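Local coordinates for protein endoglucanase (Mytilus edulis, PDB 1WC2) that hydrolyses internal beta-1,4-glucosidic linkages of cellulose and related beta-glucans as a family 45 glycoside hydrolase, and also has expansin activity, at residues 86-97 and 140-148. Residues are numbered along the deposited sequence; the frame is centred on the assembly and turned at random. Where two conformers were deposited one is given.
Sequences GGPVREGLSKTF and VTGMGWNNP
The carbonyl oxygen of G144 is tied to the facing loop through two waters: water 2, which donates to both P88 O and G144 O, the latter at 2.6 Å, and water 1, which accepts from N146 N at 2.8 Å and lies within hydrogen-bonding distance of G87 O and G144 O. Beside them G87 N donates directly to N146 O (3.0 Å, N-H...O angle 149°), so two irregular loops are joined by backbone groups and water without forming a sheet ladder. The contact illustrates how a polar, hydrated end can adjoin an apolar centre, here built round W145. Its indole reaches along the inside of the arch 86-97: V89 CG2 approaches CD1, L93 CD1 lies 3.6 Å from NE1, and F97 CE1 meets CZ3 at 3.9 Å, W145 CZ3 lying near the plane of the phenylalanine ring at its edge. M143 covers one indole face, its CE 3.6 Å above the ring centre; the bend at chi3 (-71°) turns this methyl over the indole while SD packs against K95 CG at 3.6 Å. K95 NZ leads away from this contact to a salt bridge with D164. An alanine in place of W145 would probably open a gap among V89, L93 and F97 and leave the M143 methyl with no ring to cover. F97 CE2 also touches V140 CG2. In this double-psi beta-barrel, the loop between strands 129-134 and 148-155 thus packs against strand 94-100, which pairs with 72-78, and the loop leading into it, while F97 and V140 both rest on L133 of strand 129-134.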
loop_
_atom_site.group_PDB
_atom_site.type_symbol
_atom_site.label_atom_id
_atom_site.label_comp_id
_atom_site.label_asym_id
_atom_site.label_seq_id
_atom_site.Cartn_x
_atom_site.Cartn_y
_atom_site.Cartn_z
ATOM N N GLY A 86 -9.180 10.337 -8.252
ATOM C CA GLY A 86 -7.814 10.797 -8.065
ATOM C C GLY A 86 -7.608 12.057 -8.884
ATOM O O GLY A 86 -8.569 12.639 -9.393
ATOM N N GLY A 87 -6.359 12.485 -9.014
ATOM C CA GLY A 87 -6.048 13.682 -9.778
ATOM C C GLY A 87 -4.621 13.725 -10.271
ATOM O O GLY A 87 -3.826 12.823 -9.977
ATOM N N PRO A 88 -4.306 14.772 -11.043
ATOM C CA PRO A 88 -2.992 14.901 -11.688
ATOM C C PRO A 88 -1.809 14.952 -10.719
ATOM O O PRO A 88 -1.925 15.478 -9.612
ATOM C CB PRO A 88 -3.103 16.220 -12.480
ATOM C CG PRO A 88 -4.500 16.599 -12.514
ATOM C CD PRO A 88 -5.209 15.878 -11.418
ATOM N N VAL A 89 -0.680 14.402 -11.164
ATOM C CA VAL A 89 0.577 14.427 -10.425
ATOM C C VAL A 89 1.762 14.366 -11.399
ATOM O O VAL A 89 1.642 13.811 -12.487
ATOM C CB VAL A 89 0.636 13.239 -9.432
ATOM C CG1 VAL A 89 0.685 11.910 -10.173
ATOM C CG2 VAL A 89 1.805 13.371 -8.472
ATOM N N ARG A 90 2.905 14.921 -11.008
ATOM C CA ARG A 90 4.123 14.783 -11.806
ATOM C C ARG A 90 4.503 13.306 -11.934
ATOM O O ARG A 90 4.400 12.570 -10.963
ATOM C CB ARG A 90 5.283 15.559 -11.179
ATOM C CG ARG A 90 6.520 15.578 -12.061
ATOM C CD ARG A 90 7.309 16.860 -12.003
ATOM N NE ARG A 90 7.952 16.969 -10.702
ATOM C CZ ARG A 90 7.627 17.835 -9.747
ATOM N NH1 ARG A 90 6.653 18.732 -9.913
ATOM N NH2 ARG A 90 8.300 17.805 -8.606
ATOM N N GLU A 91 4.926 12.887 -13.127
ATOM C CA GLU A 91 5.419 11.528 -13.357
ATOM C C GLU A 91 6.800 11.386 -12.743
ATOM O O GLU A 91 7.605 12.323 -12.788
ATOM C CB GLU A 91 5.494 11.200 -14.858
ATOM C CG GLU A 91 6.086 9.823 -15.147
ATOM C CD GLU A 91 5.934 9.326 -16.570
ATOM O OE1 GLU A 91 5.528 10.101 -17.460
ATOM O OE2 GLU A 91 6.231 8.122 -16.782
ATOM N N GLY A 92 7.076 10.217 -12.177
ATOM C CA GLY A 92 8.405 9.868 -11.713
ATOM C C GLY A 92 8.696 10.177 -10.262
ATOM O O GLY A 92 9.834 9.983 -9.820
ATOM N N LEU A 93 7.702 10.651 -9.519
ATOM C CA LEU A 93 7.835 10.819 -8.079
ATOM C C LEU A 93 7.784 9.443 -7.428
ATOM O O LEU A 93 7.075 8.551 -7.903
ATOM C CB LEU A 93 6.713 11.679 -7.518
ATOM C CG LEU A 93 6.604 13.104 -8.072
ATOM C CD1 LEU A 93 5.398 13.788 -7.473
ATOM C CD2 LEU A 93 7.855 13.898 -7.781
ATOM N N SER A 94 8.509 9.269 -6.332
ATOM C CA SER A 94 8.542 7.964 -5.685
ATOM C C SER A 94 8.785 8.003 -4.182
ATOM O O SER A 94 9.661 8.736 -3.700
ATOM C CB SER A 94 9.603 7.067 -6.325
ATOM O OG SER A 94 10.908 7.490 -5.979
ATOM N N LYS A 95 8.038 7.159 -3.472
ATOM C CA LYS A 95 8.220 6.937 -2.044
ATOM C C LYS A 95 7.988 5.447 -1.772
ATOM O O LYS A 95 7.348 4.752 -2.575
ATOM C CB LYS A 95 7.230 7.763 -1.204
ATOM C CG LYS A 95 7.462 9.277 -1.190
ATOM C CD LYS A 95 8.790 9.669 -0.566
ATOM C CE LYS A 95 8.931 11.185 -0.427
ATOM N NZ LYS A 95 10.291 11.588 0.012
ATOM N N THR A 96 8.479 4.983 -0.628
ATOM C CA THR A 96 8.368 3.588 -0.222
ATOM C C THR A 96 7.449 3.446 1.001
ATOM O O THR A 96 7.568 4.205 1.980
ATOM C CB THR A 96 9.770 3.032 0.070
ATOM O OG1 THR A 96 10.527 2.962 -1.145
ATOM C CG2 THR A 96 9.726 1.601 0.608
ATOM N N PHE A 97 6.557 2.459 0.937
ATOM C CA PHE A 97 5.536 2.212 1.946
ATOM C C PHE A 97 5.718 0.821 2.533
ATOM O O PHE A 97 5.873 -0.155 1.803
ATOM C CB PHE A 97 4.135 2.341 1.324
ATOM C CG PHE A 97 3.851 3.711 0.769
ATOM C CD1 PHE A 97 4.340 4.080 -0.477
ATOM C CD2 PHE A 97 3.114 4.638 1.493
ATOM C CE1 PHE A 97 4.122 5.353 -0.984
ATOM C CE2 PHE A 97 2.884 5.917 0.979
ATOM C CZ PHE A 97 3.391 6.271 -0.258
ATOM N N VAL A 140 0.723 11.836 2.389
ATOM C CA VAL A 140 0.631 11.538 0.960
ATOM C C VAL A 140 0.076 12.731 0.171
ATOM O O VAL A 140 0.692 13.167 -0.788
ATOM C CB VAL A 140 -0.156 10.229 0.684
ATOM C CG1 VAL A 140 -0.205 9.924 -0.813
ATOM C CG2 VAL A 140 0.484 9.059 1.440
ATOM N N THR A 141 -1.069 13.296 0.574
ATOM C CA THR A 141 -1.619 14.450 -0.154
ATOM C C THR A 141 -0.738 15.701 -0.037
ATOM O O THR A 141 -0.786 16.549 -0.916
ATOM C CB THR A 141 -3.039 14.796 0.273
ATOM O OG1 THR A 141 -3.142 14.761 1.703
ATOM C CG2 THR A 141 -4.049 13.770 -0.264
ATOM N N GLY A 142 0.091 15.800 1.007
ATOM C CA GLY A 142 1.033 16.901 1.138
ATOM C C GLY A 142 2.049 16.948 0.003
ATOM O O GLY A 142 2.591 18.020 -0.302
ATOM N N MET A 143 2.316 15.782 -0.613
ATOM C CA MET A 143 3.185 15.677 -1.789
ATOM C C MET A 143 2.446 15.890 -3.109
ATOM O O MET A 143 3.026 15.726 -4.176
ATOM C CB MET A 143 3.803 14.282 -1.881
ATOM C CG MET A 143 4.576 13.840 -0.691
ATOM S SD MET A 143 5.477 12.290 -0.986
ATOM C CE MET A 143 4.154 11.066 -1.060
ATOM N N GLY A 144 1.161 16.223 -3.055
ATOM C CA GLY A 144 0.376 16.347 -4.270
ATOM C C GLY A 144 -0.078 15.011 -4.843
ATOM O O GLY A 144 -0.527 14.957 -5.981
ATOM N N TRP A 145 0.046 13.939 -4.065
ATOM C CA TRP A 145 -0.423 12.618 -4.506
ATOM C C TRP A 145 -1.905 12.413 -4.118
ATOM O O TRP A 145 -2.228 12.124 -2.951
ATOM C CB TRP A 145 0.389 11.501 -3.856
ATOM C CG TRP A 145 1.828 11.295 -4.283
ATOM C CD1 TRP A 145 2.740 12.236 -4.700
ATOM C CD2 TRP A 145 2.539 10.051 -4.218
ATOM N NE1 TRP A 145 3.954 11.630 -4.940
ATOM C CE2 TRP A 145 3.860 10.291 -4.644
ATOM C CE3 TRP A 145 2.178 8.738 -3.858
ATOM C CZ2 TRP A 145 4.822 9.274 -4.715
ATOM C CZ3 TRP A 145 3.128 7.732 -3.925
ATOM C CH2 TRP A 145 4.433 8.004 -4.356
ATOM N N ASN A 146 -2.788 12.571 -5.101
ATOM C CA ASN A 146 -4.225 12.298 -4.959
ATOM C C ASN A 146 -4.527 10.979 -5.681
ATOM O O ASN A 146 -4.840 10.971 -6.867
ATOM C CB ASN A 146 -5.043 13.470 -5.542
ATOM C CG ASN A 146 -6.565 13.252 -5.511
ATOM O OD1 ASN A 146 -7.327 14.046 -6.106
ATOM N ND2 ASN A 146 -7.017 12.226 -4.827
ATOM N N ASN A 147 -4.388 9.873 -4.958
ATOM C CA ASN A 147 -4.608 8.532 -5.504
ATOM C C ASN A 147 -3.912 8.290 -6.848
ATOM O O ASN A 147 -4.538 7.858 -7.832
ATOM C CB ASN A 147 -6.108 8.249 -5.607
ATOM C CG ASN A 147 -6.812 8.413 -4.280
ATOM O OD1 ASN A 147 -6.161 8.506 -3.237
ATOM N ND2 ASN A 147 -8.136 8.419 -4.306
ATOM N N PRO A 148 -2.604 8.538 -6.916
ATOM C CA PRO A 148 -1.913 8.367 -8.194
ATOM C C PRO A 148 -1.917 6.915 -8.673
ATOM O O PRO A 148 -1.886 5.987 -7.872
ATOM C CB PRO A 148 -0.474 8.789 -7.864
ATOM C CG PRO A 148 -0.331 8.507 -6.417
ATOM C CD PRO A 148 -1.656 8.892 -5.839
HETATM O O HOH W 1 -2.146 12.951 -7.773
HETATM O O HOH W 2 0.010 16.725 -7.853
#